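Side-chain contact in uncharacterized protein (Bacteroides ovatus, PDB 4QEY), which is of unknown function but belongs to a family named for PLAT/LH2 and C2-like calcium-binding lipoproteins: residues 43-46 with 47-51. Residues are numbered along the deposited sequence; the frame is centred on the assembly and turned at random.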
loop_
_atom_site.group_PDB
_atom_site.type_symbol
_atom_site.label_atom_id
_atom_site.label_comp_id
_atom_site.label_asym_id
_atom_site.label_seq_id
_atom_site.Cartn_x
_atom_site.Cartn_y
_atom_site.Cartn_z
ATOM N N LEU A 43 -10.335 3.819 9.421
ATOM C CA LEU A 43 -9.795 3.787 8.056
ATOM C C LEU A 43 -10.929 3.794 7.042
ATOM O O LEU A 43 -11.975 3.190 7.263
ATOM C CB LEU A 43 -8.865 2.575 7.824
ATOM C CG LEU A 43 -7.641 2.460 8.739
ATOM C CD1 LEU A 43 -6.845 1.220 8.400
ATOM C CD2 LEU A 43 -6.751 3.713 8.652
ATOM N N TYR A 44 -10.712 4.485 5.932
ATOM C CA TYR A 44 -11.727 4.636 4.911
ATOM C C TYR A 44 -11.187 4.379 3.536
ATOM O O TYR A 44 -10.020 4.651 3.266
ATOM C CB TYR A 44 -12.300 6.075 4.955
ATOM C CG TYR A 44 -12.810 6.515 6.308
ATOM C CD1 TYR A 44 -14.087 6.173 6.736
ATOM C CD2 TYR A 44 -12.022 7.293 7.155
ATOM C CE1 TYR A 44 -14.561 6.570 7.985
ATOM C CE2 TYR A 44 -12.490 7.708 8.399
ATOM C CZ TYR A 44 -13.766 7.352 8.808
ATOM O OH TYR A 44 -14.261 7.779 10.020
ATOM N N ASN A 45 -12.051 3.903 2.637
ATOM C CA ASN A 45 -11.689 3.712 1.227
ATOM C C ASN A 45 -11.919 5.045 0.486
ATOM O O ASN A 45 -12.305 6.027 1.123
ATOM C CB ASN A 45 -12.480 2.550 0.595
ATOM C CG ASN A 45 -13.984 2.703 0.550
ATOM O OD1 ASN A 45 -14.565 3.747 0.858
ATOM N ND2 ASN A 45 -14.659 1.655 0.130
ATOM N N GLU A 46 -11.705 5.076 -0.845
ATOM C CA GLU A 46 -11.875 6.258 -1.708
ATOM C C GLU A 46 -13.309 6.845 -1.620
ATOM O O GLU A 46 -13.446 8.066 -1.676
ATOM C CB GLU A 46 -11.536 5.917 -3.183
ATOM C CG GLU A 46 -12.222 4.685 -3.790
ATOM C CD GLU A 46 -11.934 3.299 -3.221
ATOM O OE1 GLU A 46 -10.867 3.109 -2.591
ATOM O OE2 GLU A 46 -12.782 2.396 -3.419
ATOM N N ASN A 47 -14.349 5.994 -1.433
ATOM C CA ASN A 47 -15.767 6.380 -1.338
ATOM C C ASN A 47 -16.175 6.794 0.096
ATOM O O ASN A 47 -17.367 6.998 0.366
ATOM C CB ASN A 47 -16.654 5.211 -1.797
ATOM C CG ASN A 47 -16.378 4.701 -3.194
ATOM O OD1 ASN A 47 -16.183 5.471 -4.143
ATOM N ND2 ASN A 47 -16.411 3.378 -3.357
ATOM N N GLY A 48 -15.190 6.898 0.993
ATOM C CA GLY A 48 -15.383 7.283 2.391
ATOM C C GLY A 48 -16.057 6.249 3.274
ATOM O O GLY A 48 -16.576 6.591 4.340
ATOM N N GLU A 49 -16.063 4.983 2.842
ATOM C CA GLU A 49 -16.669 3.877 3.588
ATOM C C GLU A 49 -15.678 3.377 4.629
ATOM O O GLU A 49 -14.508 3.177 4.298
ATOM C CB GLU A 49 -17.105 2.742 2.641
ATOM C CG GLU A 49 -18.153 3.145 1.606
ATOM C CD GLU A 49 -18.406 2.177 0.459
ATOM O OE1 GLU A 49 -17.541 1.310 0.188
ATOM O OE2 GLU A 49 -19.442 2.343 -0.224
ATOM N N TYR A 50 -16.133 3.215 5.886
ATOM C CA TYR A 50 -15.325 2.751 7.017
ATOM C C TYR A 50 -14.904 1.300 6.793
ATOM O O TYR A 50 -15.747 0.451 6.515
ATOM C CB TYR A 50 -16.099 2.914 8.336
ATOM C CG TYR A 50 -15.396 2.441 9.593
ATOM C CD1 TYR A 50 -14.121 2.897 9.919
ATOM C CD2 TYR A 50 -16.059 1.653 10.529
ATOM C CE1 TYR A 50 -13.485 2.489 11.087
ATOM C CE2 TYR A 50 -15.449 1.279 11.727
ATOM C CZ TYR A 50 -14.167 1.718 12.010
ATOM O OH TYR A 50 -13.565 1.384 13.195
ATOM N N LEU A 51 -13.588 1.038 6.906
ATOM C CA LEU A 51 -12.949 -0.267 6.691
ATOM C C LEU A 51 -12.590 -0.998 7.988
ATOM O O LEU A 51 -12.314 -2.205 7.959
ATOM C CB LEU A 51 -11.644 -0.055 5.886
ATOM C CG LEU A 51 -11.770 0.502 4.462
ATOM C CD1 LEU A 51 -10.413 0.887 3.929
ATOM C CD2 LEU A 51 -12.468 -0.497 3.533
#
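Asn45 tucks CG over its own backbone, flanked by N and C (chi1 62°), which swings the amide across to Glu49, while the Glu49 side chain, stretched out past CG, runs back to meet it. The two sit at the end of a short beta hairpin, strands 43-44 and 50-52, closed by a type I turn from Asn45 to Gly48 with a G1 bulge at Gly48. Two backbone bonds define it: Gly48 N to Asn45 O across the turn, and Asn45 N to Glu49 O just beyond. Asn45 OD1 reaches inside the turn, where the weak bond from Asn47 N makes an Asx turn and the stronger one, from Glu49 N at 2.8 Å, lies two residues further on. On the other branch, Asn45 ND2 donates to Glu49 OE1 at 2.9 Å, meeting the carboxylate on its anti side, 35° out of its plane. With an alanine here, Glu49 N would probably lose its mate and the Glu49 carboxylate would be free to swing. Farther along, Tyr44 pairs with Tyr50 as an antiparallel non-hydrogen-bonded pair. Both tyrosines lie on one face of the hairpin, where Tyr44 CD1 packs 3.6 Å from Tyr50 CA and CE1 rests near Tyr50 CB. The Tyr50 hydroxyl is hydrogen-bonded to Asp53 OD1, and its ring also takes a cation-pi contact from Lys42. Leu43 and Tyr44 touch strand 64-68, at Cys67 and Gln68, joining this surface hairpin to the body of the fold. Beyond the tyrosines, Leu51 N meets Leu43 O at 2.7 Å, nearly straight at 169°.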